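3-dehydroquinate dehydratase (Thermus thermophilus, PDB 2UYG) catalyses the trans-dehydration of 3-dehydroquinate to 3-dehydroshikimate as a type II dehydroquinase, the third step of the shikimate pathway to chorismate. Local coordinates at the interface of chains A and B and the interface of chains A and C. Sequence-based numbering; all coordinates share one arbitrary frame. Chains: chain A/B/C, 3-dehydroquinate dehydratase.

Contact 1: the interface of chains A and B. Residues chain A 96, 121-123, 137; chain B 123-126, 133.
A:Tyr137 turns one face of its ring toward the rim of B:Phe126, whose CD2 stands over the centre of that face, 3.3 Å above the plane. The two ring planes are inclined by about 53°, between a parallel stack and a true edge-to-face pair, and the B:Phe126 CB methylene approaches from the same face, just beyond the CD1-CE1 rim of the tyrosine. The B:Phe126 ring is itself clasped from both faces. On one, the methyl CD1 of B:Leu133, from its own chain, sits 4.0 Å above the plane and displaced toward the rim; on the opposite face lies the backbone of A:Gly121, its CA 3.7 Å from B:Phe126 CZ. The ring packs directly on the glycine main chain. At the tip of the ring, A:Val96 CG1 lies 3.8 Å from B:Phe126 CZ, toward the CE2 side, the two side chains crossing at about a right angle, while A:Val123 CG1 touches CZ and CE1 from the B:Leu133 side. With CG anti to its carbonyl carbon (chi1 -50°), B:Phe126 crosses into chain A and packs between residues of strands 95-99 and 121-124 and helix 129-140. A chi1 of 165°, CG anti to the backbone N, turns the A:Tyr137 ring so that its face meets CD2.

Beside this aromatic plug the two copies of strand 121-124 pair antiparallel, A:Ile122 opposite B:Ser124 and A:Val123 opposite B:Val123. The interface is two-fold symmetric, so each chain inserts its own Phe126 into the other, and the paired strands join the sheets of two subunits within the homododecamer. The apolar packing and the strand pairing probably reinforce one another. A:Ile122 N donates to B:Ser124 O at 2.9 Å, and B:Ser124 N returns a bond to A:Ile122 O at 3.0 Å. Next to this pair, the branch methyl CG2 of A:Ile122 rests 3.6 Å from the hydroxyl OG of B:Ser124.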
ATOM      1  N   VAL A  96      -4.137  31.405  -6.235  1.00 24.04           N
ATOM      2  CA  VAL A  96      -5.164  30.866  -5.402  1.00 24.70           C
ATOM      3  C   VAL A  96      -5.925  29.783  -6.217  1.00 24.69           C
ATOM      4  O   VAL A  96      -6.357  30.049  -7.296  1.00 23.47           O
ATOM      5  CB  VAL A  96      -6.194  31.904  -4.960  1.00 24.64           C
ATOM      6  CG1 VAL A  96      -7.170  31.261  -3.980  1.00 24.14           C
ATOM      7  CG2 VAL A  96      -5.496  33.128  -4.237  1.00 25.46           C
ATOM      8  N   GLY A 121      -3.305  29.474  -1.348  1.00 26.96           N
ATOM      9  CA  GLY A 121      -4.346  28.771  -0.611  1.00 26.28           C
ATOM     10  C   GLY A 121      -5.299  28.113  -1.534  1.00 25.10           C
ATOM     11  O   GLY A 121      -5.107  28.201  -2.789  1.00 23.83           O
ATOM     12  N   ILE A 122      -6.307  27.488  -0.914  1.00 23.60           N
ATOM     13  CA  ILE A 122      -7.312  26.739  -1.605  1.00 23.87           C
ATOM     14  C   ILE A 122      -8.685  27.002  -1.085  1.00 23.36           C
ATOM     15  O   ILE A 122      -8.911  27.103   0.129  1.00 22.75           O
ATOM     16  CB  ILE A 122      -6.923  25.183  -1.687  1.00 24.88           C
ATOM     17  CG1 ILE A 122      -8.025  24.335  -2.333  1.00 27.18           C
ATOM     18  CG2 ILE A 122      -6.477  24.644  -0.397  1.00 29.91           C
ATOM     19  CD1 ILE A 122      -7.457  23.027  -2.930  1.00 32.21           C
ATOM     20  N   VAL A 123      -9.622  27.194  -2.016  1.00 22.20           N
ATOM     21  CA  VAL A 123     -10.974  27.342  -1.642  1.00 22.68           C
ATOM     22  C   VAL A 123     -11.874  26.457  -2.406  1.00 23.67           C
ATOM     23  O   VAL A 123     -11.947  26.473  -3.639  1.00 24.83           O
ATOM     24  CB  VAL A 123     -11.509  28.850  -1.430  1.00 23.69           C
ATOM     25  CG1 VAL A 123     -10.543  29.893  -1.668  1.00 22.07           C
ATOM     26  CG2 VAL A 123     -12.817  29.052  -1.971  1.00 26.43           C
ATOM     27  N   TYR A 137      -9.821  37.734  -0.838  1.00 29.50           N
ATOM     28  CA  TYR A 137      -8.490  37.546  -0.275  1.00 27.56           C
ATOM     29  C   TYR A 137      -7.507  38.386  -1.084  1.00 29.03           C
ATOM     30  O   TYR A 137      -6.640  39.027  -0.539  1.00 31.38           O
ATOM     31  CB  TYR A 137      -8.064  36.108  -0.332  1.00 25.07           C
ATOM     32  CG  TYR A 137      -6.577  35.948  -0.092  1.00 26.27           C
ATOM     33  CD1 TYR A 137      -6.054  35.983   1.184  1.00 24.35           C
ATOM     34  CD2 TYR A 137      -5.673  35.772  -1.136  1.00 28.90           C
ATOM     35  CE1 TYR A 137      -4.747  35.844   1.424  1.00 23.64           C
ATOM     36  CE2 TYR A 137      -4.314  35.601  -0.859  1.00 26.77           C
ATOM     37  CZ  TYR A 137      -3.866  35.661   0.408  1.00 25.60           C
ATOM     38  OH  TYR A 137      -2.495  35.525   0.735  1.00 31.92           O
TER
ATOM     39  N   VAL B 123     -11.819  26.248   3.278  1.00 25.06           N
ATOM     40  CA  VAL B 123     -10.927  27.299   2.977  1.00 23.82           C
ATOM     41  C   VAL B 123      -9.662  27.222   3.807  1.00 24.76           C
ATOM     42  O   VAL B 123      -9.701  27.042   5.051  1.00 22.39           O
ATOM     43  CB  VAL B 123     -11.625  28.774   2.885  1.00 25.28           C
ATOM     44  CG1 VAL B 123     -13.077  28.896   3.235  1.00 24.39           C
ATOM     45  CG2 VAL B 123     -10.690  29.910   3.298  1.00 27.49           C
ATOM     46  N   SER B 124      -8.515  27.260   3.116  1.00 24.45           N
ATOM     47  CA  SER B 124      -7.259  27.151   3.827  1.00 25.86           C
ATOM     48  C   SER B 124      -6.074  27.802   3.167  1.00 24.58           C
ATOM     49  O   SER B 124      -6.029  27.887   1.974  1.00 25.89           O
ATOM     50  CB  SER B 124      -6.904  25.685   4.157  1.00 27.74           C
ATOM     51  OG  SER B 124      -7.302  24.885   3.120  1.00 31.64           O
ATOM     52  N   GLY B 125      -5.156  28.288   3.993  1.00 22.42           N
ATOM     53  CA  GLY B 125      -3.945  28.922   3.556  1.00 23.75           C
ATOM     54  C   GLY B 125      -3.857  30.416   3.774  1.00 24.52           C
ATOM     55  O   GLY B 125      -2.798  30.948   3.725  1.00 25.70           O
ATOM     56  N   PHE B 126      -4.968  31.104   3.991  1.00 25.53           N
ATOM     57  CA  PHE B 126      -4.962  32.536   3.993  1.00 26.49           C
ATOM     58  C   PHE B 126      -4.769  33.278   5.311  1.00 26.00           C
ATOM     59  O   PHE B 126      -5.169  34.396   5.396  1.00 27.59           O
ATOM     60  CB  PHE B 126      -6.277  32.959   3.457  1.00 27.03           C
ATOM     61  CG  PHE B 126      -6.618  32.284   2.216  1.00 26.60           C
ATOM     62  CD1 PHE B 126      -7.567  31.277   2.191  1.00 28.07           C
ATOM     63  CD2 PHE B 126      -5.980  32.617   1.057  1.00 23.84           C
ATOM     64  CE1 PHE B 126      -7.893  30.628   0.977  1.00 28.12           C
ATOM     65  CE2 PHE B 126      -6.291  31.946  -0.119  1.00 22.50           C
ATOM     66  CZ  PHE B 126      -7.255  30.993  -0.151  1.00 23.18           C
ATOM     67  N   LEU B 133     -13.166  34.824   4.756  1.00 26.55           N
ATOM     68  CA  LEU B 133     -13.725  34.246   3.575  1.00 27.67           C
ATOM     69  C   LEU B 133     -14.887  33.376   3.869  1.00 26.99           C
ATOM     70  O   LEU B 133     -15.869  33.393   3.118  1.00 25.18           O
ATOM     71  CB  LEU B 133     -12.688  33.421   2.798  1.00 28.07           C
ATOM     72  CG  LEU B 133     -11.441  34.082   2.263  1.00 30.62           C
ATOM     73  CD1 LEU B 133     -10.887  33.354   1.015  1.00 34.01           C
ATOM     74  CD2 LEU B 133     -11.562  35.536   2.051  1.00 30.22           C
TER

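Contact 2: the interface of chains A and C. Residues chain A 8, 52, 76-77, 80; chain C 52, 56, 80-83.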
ATOM      1  N   PRO A   8      -9.948  22.172 -18.161  1.00 22.64           N
ATOM      2  CA  PRO A   8     -10.852  21.383 -18.971  1.00 22.34           C
ATOM      3  C   PRO A   8     -12.227  21.196 -18.432  1.00 22.38           C
ATOM      4  O   PRO A   8     -12.523  21.263 -17.200  1.00 21.52           O
ATOM      5  CB  PRO A   8     -10.121  20.109 -19.138  1.00 24.61           C
ATOM      6  CG  PRO A   8      -8.902  20.212 -18.275  1.00 25.13           C
ATOM      7  CD  PRO A   8      -8.668  21.551 -17.974  1.00 22.94           C
ATOM      8  N   GLU A  52      -3.849  21.381 -21.459  1.00 21.29           N
ATOM      9  CA  GLU A  52      -2.920  21.506 -20.330  1.00 22.49           C
ATOM     10  C   GLU A  52      -1.833  22.524 -20.674  1.00 21.08           C
ATOM     11  O   GLU A  52      -1.485  23.436 -19.893  1.00 21.74           O
ATOM     12  CB  GLU A  52      -2.305  20.128 -20.067  1.00 22.46           C
ATOM     13  CG  GLU A  52      -1.047  20.193 -19.189  1.00 28.68           C
ATOM     14  CD  GLU A  52      -0.437  18.848 -18.858  1.00 30.56           C
ATOM     15  OE1 GLU A  52      -0.126  18.125 -19.850  1.00 27.36           O
ATOM     16  OE2 GLU A  52      -0.262  18.551 -17.627  1.00 27.70           O
ATOM     17  N   ALA A  76     -10.115  18.727 -13.840  1.00 21.49           N
ATOM     18  CA  ALA A  76      -9.510  17.442 -13.476  1.00 22.21           C
ATOM     19  C   ALA A  76      -7.917  17.382 -13.439  1.00 22.14           C
ATOM     20  O   ALA A  76      -7.344  16.420 -12.831  1.00 19.76           O
ATOM     21  CB  ALA A  76      -9.994  16.406 -14.338  1.00 22.61           C
ATOM     22  N   LEU A  77      -7.268  18.350 -14.089  1.00 20.10           N
ATOM     23  CA  LEU A  77      -5.817  18.428 -14.123  1.00 20.88           C
ATOM     24  C   LEU A  77      -5.276  18.578 -12.727  1.00 21.46           C
ATOM     25  O   LEU A  77      -4.136  18.281 -12.490  1.00 21.02           O
ATOM     26  CB  LEU A  77      -5.328  19.618 -14.952  1.00 20.77           C
ATOM     27  CG  LEU A  77      -5.623  19.532 -16.477  1.00 23.46           C
ATOM     28  CD1 LEU A  77      -5.253  20.812 -17.197  1.00 20.27           C
ATOM     29  CD2 LEU A  77      -5.017  18.338 -17.123  1.00 25.04           C
ATOM     30  N   TYR A  80      -3.532  15.427 -11.535  1.00 21.36           N
ATOM     31  CA  TYR A  80      -2.380  14.718 -12.158  1.00 21.08           C
ATOM     32  C   TYR A  80      -1.319  15.565 -12.913  1.00 21.72           C
ATOM     33  O   TYR A  80      -0.202  15.053 -13.196  1.00 23.04           O
ATOM     34  CB  TYR A  80      -2.853  13.548 -12.979  1.00 19.38           C
ATOM     35  CG  TYR A  80      -3.683  13.946 -14.149  1.00 20.42           C
ATOM     36  CD1 TYR A  80      -3.145  13.962 -15.419  1.00 20.07           C
ATOM     37  CD2 TYR A  80      -5.038  14.384 -13.984  1.00 19.34           C
ATOM     38  CE1 TYR A  80      -3.958  14.316 -16.564  1.00 24.45           C
ATOM     39  CE2 TYR A  80      -5.831  14.748 -15.080  1.00 22.13           C
ATOM     40  CZ  TYR A  80      -5.306  14.698 -16.372  1.00 24.81           C
ATOM     41  OH  TYR A  80      -6.089  15.028 -17.445  1.00 29.55           O
TER
ATOM     42  N   GLU C  52      -4.483  15.527 -25.763  1.00 19.58           N
ATOM     43  CA  GLU C  52      -5.552  15.287 -24.816  1.00 21.90           C
ATOM     44  C   GLU C  52      -6.700  16.331 -25.008  1.00 22.00           C
ATOM     45  O   GLU C  52      -7.887  15.967 -25.015  1.00 17.89           O
ATOM     46  CB  GLU C  52      -4.979  15.395 -23.398  1.00 24.38           C
ATOM     47  CG  GLU C  52      -5.999  15.235 -22.225  1.00 26.68           C
ATOM     48  CD  GLU C  52      -5.380  15.493 -20.825  1.00 26.67           C
ATOM     49  OE1 GLU C  52      -4.628  16.485 -20.683  1.00 28.58           O
ATOM     50  OE2 GLU C  52      -5.672  14.789 -19.848  1.00 23.41           O
ATOM     51  N   ILE C  56     -10.585  15.742 -25.874  1.00 20.26           N
ATOM     52  CA  ILE C  56     -11.599  16.272 -24.928  1.00 22.77           C
ATOM     53  C   ILE C  56     -12.622  17.125 -25.670  1.00 23.46           C
ATOM     54  O   ILE C  56     -13.797  16.973 -25.473  1.00 21.82           O
ATOM     55  CB  ILE C  56     -10.964  17.134 -23.845  1.00 22.90           C
ATOM     56  CG1 ILE C  56     -10.168  16.239 -22.910  1.00 22.60           C
ATOM     57  CG2 ILE C  56     -12.077  17.984 -23.193  1.00 22.93           C
ATOM     58  CD1 ILE C  56      -9.490  16.911 -21.871  1.00 22.83           C
ATOM     59  N   TYR C  80      -4.587   7.663 -17.363  1.00 21.27           N
ATOM     60  CA  TYR C  80      -4.309   8.839 -16.558  1.00 20.60           C
ATOM     61  C   TYR C  80      -5.133  10.126 -16.796  1.00 22.03           C
ATOM     62  O   TYR C  80      -5.074  11.034 -15.921  1.00 23.06           O
ATOM     63  CB  TYR C  80      -2.809   9.155 -16.550  1.00 20.93           C
ATOM     64  CG  TYR C  80      -2.195   9.637 -17.841  1.00 20.36           C
ATOM     65  CD1 TYR C  80      -1.896  10.999 -18.061  1.00 21.93           C
ATOM     66  CD2 TYR C  80      -1.945   8.783 -18.851  1.00 24.85           C
ATOM     67  CE1 TYR C  80      -1.305  11.418 -19.275  1.00 25.05           C
ATOM     68  CE2 TYR C  80      -1.360   9.199 -20.040  1.00 23.23           C
ATOM     69  CZ  TYR C  80      -1.045  10.485 -20.246  1.00 25.16           C
ATOM     70  OH  TYR C  80      -0.453  10.804 -21.427  1.00 24.70           O
ATOM     71  N   SER C  81      -5.878  10.236 -17.901  1.00 22.07           N
ATOM     72  CA  SER C  81      -6.567  11.517 -18.233  1.00 22.10           C
ATOM     73  C   SER C  81      -7.874  11.573 -17.492  1.00 23.86           C
ATOM     74  O   SER C  81      -8.909  11.138 -18.019  1.00 25.57           O
ATOM     75  CB  SER C  81      -6.852  11.676 -19.735  1.00 22.61           C
ATOM     76  OG  SER C  81      -7.160  13.033 -20.078  1.00 21.58           O
ATOM     77  N   TYR C  82      -7.846  12.002 -16.238  1.00 22.63           N
ATOM     78  CA  TYR C  82      -9.076  12.319 -15.554  1.00 23.54           C
ATOM     79  C   TYR C  82      -9.863  13.468 -16.238  1.00 21.29           C
ATOM     80  O   TYR C  82     -11.090  13.560 -16.120  1.00 20.60           O
ATOM     81  CB  TYR C  82      -8.849  12.590 -14.061  1.00 23.61           C
ATOM     82  CG  TYR C  82      -8.484  11.350 -13.269  1.00 25.16           C
ATOM     83  CD1 TYR C  82      -7.198  11.206 -12.728  1.00 28.90           C
ATOM     84  CD2 TYR C  82      -9.414  10.372 -13.006  1.00 24.55           C
ATOM     85  CE1 TYR C  82      -6.821  10.076 -11.993  1.00 29.06           C
ATOM     86  CE2 TYR C  82      -9.076   9.258 -12.245  1.00 27.99           C
ATOM     87  CZ  TYR C  82      -7.742   9.115 -11.763  1.00 30.36           C
ATOM     88  OH  TYR C  82      -7.331   8.004 -11.081  1.00 33.63           O
ATOM     89  N   ALA C  83      -9.212  14.295 -17.024  1.00 21.64           N
ATOM     90  CA  ALA C  83      -9.924  15.291 -17.864  1.00 20.50           C
ATOM     91  C   ALA C  83     -10.814  14.680 -18.959  1.00 22.14           C
ATOM     92  O   ALA C  83     -11.931  15.219 -19.258  1.00 20.89           O
ATOM     93  CB  ALA C  83      -9.008  16.169 -18.465  1.00 21.08           C
TER
HETATM   94  O   HOH W   1      -5.182  18.794 -22.138  1.00 39.07           O
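The phenol of A:Tyr80 reaches tip to tip toward the carboxylate of C:Glu52, and its OH donates a short hydrogen bond of 2.5 Å to OE2. The oxygen is met on its syn side, 22° out of the carboxylate plane, and lies at the edge of the tyrosine ring; ring and carboxylate planes are turned 69° apart. The same OH accepts a bond from C:Ala83 N (3.2 Å), an amide in the first turn of helix 82-89, so one hydroxyl ties a glutamate to a helix start. This helix end might help to polarise the phenol. The ring is packed closely as well: the carbonyl O of C:Tyr80 stands over the centre of one face, 3.4 Å above the plane, and C:Tyr82 CB comes over the rim near CE2 from that same face. A chi1 of 64° places the A:Tyr80 ring between its own backbone N and carbonyl carbon as it extends across to chain C. Nearby, A:Ala76 CB presses on the backbone of C:Tyr82 and C:Ala83, 3.5 Å from C:Tyr82 C.

Toward A:Pro8 and A:Glu52 the fit is looser. A:Pro8 CG only brushes C:Ala83 CB at 4.0 Å, and a water bridges the chains, 3.0 Å from A:Glu52 N and 2.8 Å from C:Glu52 OE1. The OE1 atoms of A:Glu52 and C:Glu52 come no closer than 4.9 Å, an apposition of like charges that may be mildly unfavourable. The interface as a whole is not an exact two-fold, and A:Tyr80 serves as the hook that docks one subunit against helices 52-61 and 82-89 of its neighbour, probably within a trimer of the dodecamer.

Contacts 1 and 2 lie about 24 Å apart and use separate surfaces of chain A, with no residue in common. Contact 1 draws on strands 95-99 and 121-124 and helix 129-140, whereas contact 2 uses the 3-10 helix 75-79, helix 52-61 and neighbouring loops. Chain A can therefore bind B and C at once, a two-fold join combined with a different, non-two-fold one, as a closed homododecamer requires. The centre of contact 1 is about 10 Å from A:His99, which ends strand 95-99; that of contact 2 is about 15 Å from C:His99. Assembly may thus help to steady the active sites.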